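Local coordinates for uncharacterized protein (Azotobacter vinelandii, PDB 6RK0) that binds heme b and FAD as the flavocytochrome Anf3 and probably acts as a low-potential terminal oxidase associated with the iron-only nitrogenase, at residues Val47-Asn52 against Glu84-Cys89; Val99-Ala104 against Pro178-Glu183. All blocks are in the same frame, centred on the assembly; numbering follows the deposited sequence.

Interactions 1 and 2 sit near the two ends of the same strand, 88-100, in the antiparallel sheet of this flavin-binding fold. Interaction 1 joins the early part of that strand to its neighbour 44-51; interaction 2 joins its end, and the turn leading toward the heme, to the loop between strands 169-174 and 192-200. Their centres lie about 38 Å apart and their nearest atoms about 23 Å, so they do not touch. The side chain of C89 in interaction 1 is about 7 Å from a bound FAD, and that of V99 in interaction 2 about 10 Å from one. A104, in segment 99-104, lines a heme pocket. Both contacts also reach the second subunit.

Interaction 1 (Val47-Asn52 against Glu84-Cys89); sequences VGCMMN and EHQDIC
The carboxamide of Q86 takes the place of a strand neighbour for M50, beside the antiparallel pairing of strands 44-51 and 88-100 in a fold of the pyridoxamine 5'-phosphate oxidase (FMN-binding) family. Its OE1 accepts from M50 N (2.9 Å), the donor tilted 21° from the carbonyl plane, while its NE2 donates a hydrogen bond to M50 O (2.9 Å), meeting a lone pair in the M50 carbonyl plane; M50 O in turn lies close to the amide plane of Q86. Two bonds of opposite sense, one accepted and one donated, thus fix the rotation of the amide. CG of Q86 lies between its own N and C (chi1 67°), and the chain then runs out extended to the strand edge. C49 SG lies over one face of the Q86 carboxamide, 3.6 Å from CD, and also meets the CG2 methyl of I88. The other branch of I88 ends in CD1, which meets CG1 of V47 at 4.0 Å, the two side chains crossing at a slant. L79 and A82 of helix 78-82 touch C49, and M50 packs on M50 of the second subunit. The sheet pairing itself is G48 with C89, a hydrogen-bonded pair in which G48 N reaches C89 O at 2.8 Å.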
loop_
_atom_site.group_PDB
_atom_site.type_symbol
_atom_site.label_atom_id
_atom_site.label_comp_id
_atom_site.label_asym_id
_atom_site.label_seq_id
_atom_site.Cartn_x
_atom_site.Cartn_y
_atom_site.Cartn_z
ATOM N N VAL A 47 8.487 -0.978 1.587
ATOM C CA VAL A 47 9.921 -1.157 1.348
ATOM C C VAL A 47 10.224 -2.627 1.143
ATOM O O VAL A 47 9.875 -3.458 2.004
ATOM C CB VAL A 47 10.756 -0.582 2.509
ATOM C CG1 VAL A 47 12.242 -0.908 2.321
ATOM C CG2 VAL A 47 10.549 0.909 2.619
ATOM N N GLY A 48 10.902 -2.944 0.037
ATOM C CA GLY A 48 11.314 -4.319 -0.265
ATOM C C GLY A 48 12.765 -4.504 0.145
ATOM O O GLY A 48 13.622 -3.696 -0.191
ATOM N N CYS A 49 13.026 -5.598 0.859
ATOM C CA CYS A 49 14.375 -5.851 1.368
ATOM C C CYS A 49 14.495 -7.349 1.599
ATOM O O CYS A 49 13.634 -7.944 2.253
ATOM C CB CYS A 49 14.597 -5.047 2.653
ATOM S SG CYS A 49 16.321 -5.107 3.239
ATOM N N MET A 50 15.581 -7.948 1.094
ATOM C CA MET A 50 15.830 -9.370 1.317
ATOM C C MET A 50 16.326 -9.593 2.731
ATOM O O MET A 50 17.386 -9.065 3.100
ATOM C CB MET A 50 16.887 -9.848 0.312
ATOM C CG MET A 50 17.466 -11.223 0.599
ATOM S SD MET A 50 16.257 -12.520 0.458
ATOM C CE MET A 50 15.470 -11.936 -0.962
ATOM N N MET A 51 15.556 -10.331 3.528
ATOM C CA MET A 51 15.872 -10.631 4.921
ATOM C C MET A 51 15.441 -12.049 5.200
ATOM O O MET A 51 14.344 -12.456 4.793
ATOM C CB MET A 51 15.141 -9.678 5.876
ATOM C CG MET A 51 15.508 -8.216 5.639
ATOM S SD MET A 51 14.722 -7.062 6.773
ATOM C CE MET A 51 12.999 -7.123 6.224
ATOM N N ASN A 52 16.302 -12.823 5.848
ATOM C CA ASN A 52 15.945 -14.187 6.198
ATOM C C ASN A 52 15.478 -14.986 4.984
ATOM O O ASN A 52 14.543 -15.778 5.087
ATOM C CB ASN A 52 14.923 -14.222 7.318
ATOM C CG ASN A 52 14.836 -15.564 7.999
ATOM O OD1 ASN A 52 15.754 -16.385 7.947
ATOM N ND2 ASN A 52 13.729 -15.784 8.681
ATOM N N GLU A 84 21.996 -1.747 4.675
ATOM C CA GLU A 84 23.316 -1.194 4.413
ATOM C C GLU A 84 24.070 -1.953 3.320
ATOM O O GLU A 84 25.020 -1.419 2.738
ATOM C CB GLU A 84 24.114 -1.101 5.715
ATOM C CG GLU A 84 23.547 -0.038 6.652
ATOM C CD GLU A 84 24.517 0.351 7.741
ATOM O OE1 GLU A 84 24.737 -0.482 8.646
ATOM O OE2 GLU A 84 25.059 1.480 7.686
ATOM N N HIS A 85 23.670 -3.175 3.031
ATOM C CA HIS A 85 24.444 -4.048 2.161
ATOM C C HIS A 85 23.676 -4.560 0.942
ATOM O O HIS A 85 24.116 -5.520 0.305
ATOM C CB HIS A 85 25.012 -5.201 2.979
ATOM C CG HIS A 85 25.807 -4.742 4.165
ATOM N ND1 HIS A 85 26.978 -4.025 4.040
ATOM C CD2 HIS A 85 25.580 -4.861 5.495
ATOM C CE1 HIS A 85 27.448 -3.738 5.241
ATOM N NE2 HIS A 85 26.618 -4.235 6.142
ATOM N N GLN A 86 22.566 -3.924 0.577
ATOM C CA GLN A 86 21.824 -4.343 -0.611
ATOM C C GLN A 86 21.049 -3.162 -1.168
ATOM O O GLN A 86 20.600 -2.292 -0.422
ATOM C CB GLN A 86 20.856 -5.489 -0.298
ATOM C CG GLN A 86 19.732 -5.077 0.625
ATOM C CD GLN A 86 18.816 -6.242 0.919
ATOM O OE1 GLN A 86 17.886 -6.536 0.135
ATOM N NE2 GLN A 86 19.097 -6.977 1.986
ATOM N N ASP A 87 20.847 -3.181 -2.477
ATOM C CA ASP A 87 19.948 -2.243 -3.116
ATOM C C ASP A 87 18.506 -2.685 -2.844
ATOM O O ASP A 87 18.169 -3.866 -2.966
ATOM C CB ASP A 87 20.174 -2.193 -4.629
ATOM C CG ASP A 87 21.441 -1.465 -5.051
ATOM O OD1 ASP A 87 22.272 -1.097 -4.183
ATOM O OD2 ASP A 87 21.628 -1.272 -6.278
ATOM N N ILE A 88 17.671 -1.722 -2.472
ATOM C CA ILE A 88 16.266 -1.947 -2.140
ATOM C C ILE A 88 15.351 -1.294 -3.164
ATOM O O ILE A 88 15.769 -0.538 -4.047
ATOM C CB ILE A 88 15.951 -1.484 -0.711
ATOM C CG1 ILE A 88 16.179 0.025 -0.559
ATOM C CG2 ILE A 88 16.706 -2.329 0.312
ATOM C CD1 ILE A 88 15.608 0.628 0.706
ATOM N N CYS A 89 14.058 -1.583 -2.999
ATOM C CA CYS A 89 12.993 -0.913 -3.739
ATOM C C CYS A 89 12.060 -0.305 -2.706
ATOM O O CYS A 89 11.566 -1.011 -1.836
ATOM C CB CYS A 89 12.229 -1.923 -4.581
ATOM S SG CYS A 89 10.805 -1.256 -5.510
#

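Interaction 2 (Val99-Ala104 against Pro178-Glu183); sequences VIARSA and PLDDEE. With HEM (protoporphyrin IX containing Fe), chain H.
OD2 of D180 is gripped twice by R102: by the backbone N (2.9 Å) on its syn side and by NH1 (2.8 Å) on its anti side, the latter a salt bridge. The carboxylate thereby joins the loop after strand 169-174 to the turn that follows strand 88-100. R102 runs extended from CG to NE past the acid, with CG and CD both 3.3 Å from OD2 of D180, and its guanidinium plane stands 87° to the carboxylate, offering an edge to the oxygen. The other oxygen, OD1 of D180, accepts a weak bond from S103 N (3.3 Å) and a hydrogen bond from a water at 2.6 Å, which in turn accepts from S103 OG and D181 N. Beside this polar cluster, P178 lays its CB against CG1 of V99 (3.7 Å), and its CG comes within 3.4 Å of I100 O. NH1 of R102 also pairs with D206 of the second subunit, and A104, next along the turn, touches the heme methyl CMC through its CB. The charge of R102 and its backbone N-H would favour the ionised form of the buried D180, although R102 also serves D206 of the second subunit.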
loop_
_atom_site.group_PDB
_atom_site.type_symbol
_atom_site.label_atom_id
_atom_site.label_comp_id
_atom_site.label_asym_id
_atom_site.label_seq_id
_atom_site.Cartn_x
_atom_site.Cartn_y
_atom_site.Cartn_z
ATOM N N VAL A 99 -11.746 1.056 -12.724
ATOM C CA VAL A 99 -12.082 1.346 -14.115
ATOM C C VAL A 99 -12.872 0.153 -14.669
ATOM O O VAL A 99 -12.348 -0.972 -14.774
ATOM C CB VAL A 99 -10.812 1.635 -14.934
ATOM C CG1 VAL A 99 -11.171 1.866 -16.403
ATOM C CG2 VAL A 99 -10.050 2.837 -14.387
ATOM N N ILE A 100 -14.151 0.405 -14.966
ATOM C CA ILE A 100 -15.113 -0.590 -15.412
ATOM C C ILE A 100 -15.236 -0.463 -16.929
ATOM O O ILE A 100 -15.711 0.551 -17.454
ATOM C CB ILE A 100 -16.468 -0.334 -14.750
ATOM C CG1 ILE A 100 -16.353 -0.464 -13.221
ATOM C CG2 ILE A 100 -17.532 -1.281 -15.284
ATOM C CD1 ILE A 100 -17.502 0.074 -12.436
ATOM N N ALA A 101 -14.774 -1.483 -17.643
ATOM C CA ALA A 101 -14.761 -1.502 -19.095
ATOM C C ALA A 101 -15.864 -2.419 -19.621
ATOM O O ALA A 101 -16.521 -3.145 -18.877
ATOM C CB ALA A 101 -13.411 -1.957 -19.595
ATOM N N ARG A 102 -16.051 -2.408 -20.948
ATOM C CA ARG A 102 -17.012 -3.276 -21.623
ATOM C C ARG A 102 -16.548 -4.717 -21.691
ATOM O O ARG A 102 -17.390 -5.610 -21.820
ATOM C CB ARG A 102 -17.270 -2.731 -23.031
ATOM C CG ARG A 102 -17.914 -1.384 -23.043
ATOM C CD ARG A 102 -17.658 -0.603 -24.333
ATOM N NE ARG A 102 -18.254 0.714 -24.285
ATOM C CZ ARG A 102 -17.770 1.741 -23.591
ATOM N NH1 ARG A 102 -16.549 1.673 -23.033
ATOM N NH2 ARG A 102 -18.448 2.876 -23.521
ATOM N N SER A 103 -15.238 -4.957 -21.661
ATOM C CA SER A 103 -14.683 -6.300 -21.572
ATOM C C SER A 103 -13.918 -6.448 -20.270
ATOM O O SER A 103 -13.285 -5.491 -19.793
ATOM C CB SER A 103 -13.771 -6.626 -22.762
ATOM O OG SER A 103 -12.526 -5.954 -22.652
ATOM N N ALA A 104 -13.938 -7.661 -19.720
ATOM C CA ALA A 104 -13.200 -7.933 -18.493
ATOM C C ALA A 104 -11.710 -7.638 -18.656
ATOM O O ALA A 104 -11.067 -7.087 -17.755
ATOM C CB ALA A 104 -13.432 -9.382 -18.097
ATOM N N PRO A 178 -12.404 4.435 -18.952
ATOM C CA PRO A 178 -11.967 3.160 -19.533
ATOM C C PRO A 178 -11.518 3.352 -20.974
ATOM O O PRO A 178 -11.957 4.268 -21.685
ATOM C CB PRO A 178 -13.221 2.265 -19.462
ATOM C CG PRO A 178 -14.276 3.111 -19.085
ATOM C CD PRO A 178 -13.813 4.377 -18.547
ATOM N N LEU A 179 -10.651 2.426 -21.400
ATOM C CA LEU A 179 -10.179 2.352 -22.794
ATOM C C LEU A 179 -10.428 0.941 -23.316
ATOM O O LEU A 179 -9.646 0.019 -23.093
ATOM C CB LEU A 179 -8.707 2.733 -22.887
ATOM C CG LEU A 179 -8.423 4.226 -22.616
ATOM C CD1 LEU A 179 -6.963 4.456 -22.325
ATOM C CD2 LEU A 179 -8.860 5.080 -23.799
ATOM N N ASP A 180 -11.547 0.760 -23.993
ATOM C CA ASP A 180 -11.920 -0.526 -24.554
ATOM C C ASP A 180 -11.316 -0.698 -25.948
ATOM O O ASP A 180 -10.922 0.259 -26.626
ATOM C CB ASP A 180 -13.434 -0.658 -24.620
ATOM C CG ASP A 180 -14.013 -1.182 -23.309
ATOM O OD1 ASP A 180 -13.680 -2.349 -22.963
ATOM O OD2 ASP A 180 -14.781 -0.450 -22.639
ATOM N N ASP A 181 -11.253 -1.950 -26.379
ATOM C CA ASP A 181 -10.979 -2.222 -27.796
ATOM C C ASP A 181 -12.015 -1.466 -28.622
ATOM O O ASP A 181 -13.203 -1.462 -28.294
ATOM C CB ASP A 181 -11.159 -3.716 -28.076
ATOM C CG ASP A 181 -10.199 -4.599 -27.358
ATOM O OD1 ASP A 181 -9.198 -4.147 -26.765
ATOM O OD2 ASP A 181 -10.453 -5.844 -27.393
ATOM N N GLU A 182 -11.567 -0.870 -29.730
ATOM C CA GLU A 182 -12.484 -0.043 -30.516
ATOM C C GLU A 182 -13.682 -0.828 -31.014
ATOM O O GLU A 182 -14.786 -0.268 -31.156
ATOM C CB GLU A 182 -11.742 0.619 -31.663
ATOM C CG GLU A 182 -10.949 1.824 -31.226
ATOM C CD GLU A 182 -11.783 2.929 -30.532
ATOM O OE1 GLU A 182 -12.959 3.134 -30.880
ATOM O OE2 GLU A 182 -11.241 3.608 -29.631
ATOM N N GLU A 183 -13.487 -2.118 -31.303
ATOM C CA GLU A 183 -14.618 -2.882 -31.797
ATOM C C GLU A 183 -15.662 -3.182 -30.735
ATOM O O GLU A 183 -16.708 -3.715 -31.097
ATOM C CB GLU A 183 -14.148 -4.171 -32.445
ATOM C CG GLU A 183 -13.384 -5.045 -31.492
ATOM C CD GLU A 183 -11.853 -4.862 -31.555
ATOM O OE1 GLU A 183 -11.336 -3.707 -31.668
ATOM O OE2 GLU A 183 -11.162 -5.908 -31.482
HETATM C CHA HEM H . -3.052 -5.907 -16.411
HETATM C CHB HEM H . -6.406 -4.341 -13.370
HETATM C CHC HEM H . -9.306 -7.895 -14.754
HETATM C CHD HEM H . -6.078 -9.271 -18.037
HETATM C C1A HEM H . -3.725 -5.163 -15.466
HETATM C C2A HEM H . -3.169 -3.992 -14.819
HETATM C C3A HEM H . -4.100 -3.540 -13.966
HETATM C C4A HEM H . -5.248 -4.449 -14.081
HETATM C CMA HEM H . -4.105 -2.336 -13.027
HETATM C CAA HEM H . -1.809 -3.367 -15.103
HETATM C CBA HEM H . -1.809 -2.474 -16.353
HETATM C CGA HEM H . -0.581 -1.609 -16.293
HETATM O O1A HEM H . -0.704 -0.369 -16.062
HETATM O O2A HEM H . 0.556 -2.124 -16.441
HETATM C C1B HEM H . -7.511 -5.168 -13.486
HETATM C C2B HEM H . -8.719 -5.060 -12.693
HETATM C C3B HEM H . -9.505 -6.055 -13.072
HETATM C C4B HEM H . -8.819 -6.779 -14.128
HETATM C CMB HEM H . -8.985 -4.033 -11.610
HETATM C CAB HEM H . -10.902 -6.478 -12.611
HETATM C CBB HEM H . -11.717 -5.779 -11.840
HETATM C C1C HEM H . -8.676 -8.610 -15.760
HETATM C C2C HEM H . -9.213 -9.749 -16.448
HETATM C C3C HEM H . -8.363 -10.108 -17.387
HETATM C C4C HEM H . -7.240 -9.184 -17.303
HETATM C CMC HEM H . -10.511 -10.433 -16.062
HETATM C CAC HEM H . -8.443 -11.207 -18.418
HETATM C CBC HEM H . -9.622 -11.524 -18.967
HETATM C C1D HEM H . -4.936 -8.519 -17.842
HETATM C C2D HEM H . -3.705 -8.646 -18.581
HETATM C C3D HEM H . -2.874 -7.698 -18.128
HETATM C C4D HEM H . -3.582 -6.967 -17.097
HETATM C CMD HEM H . -3.428 -9.693 -19.664
HETATM C CAD HEM H . -1.477 -7.370 -18.650
HETATM C CBD HEM H . -1.583 -6.238 -19.700
HETATM C CGD HEM H . -0.280 -6.100 -20.443
HETATM O O1D HEM H . 0.672 -5.499 -19.876
HETATM O O2D HEM H . -0.172 -6.531 -21.611
HETATM N NA HEM H . -5.000 -5.428 -15.017
HETATM N NB HEM H . -7.599 -6.217 -14.370
HETATM N NC HEM H . -7.446 -8.279 -16.286
HETATM N ND HEM H . -4.851 -7.474 -16.943
HETATM FE FE HEM H . -6.205 -6.866 -15.628
HETATM O O HOH W 1 -12.546 -3.951 -24.641
HETATM O O HOH W 2 -6.941 -5.599 -17.114
#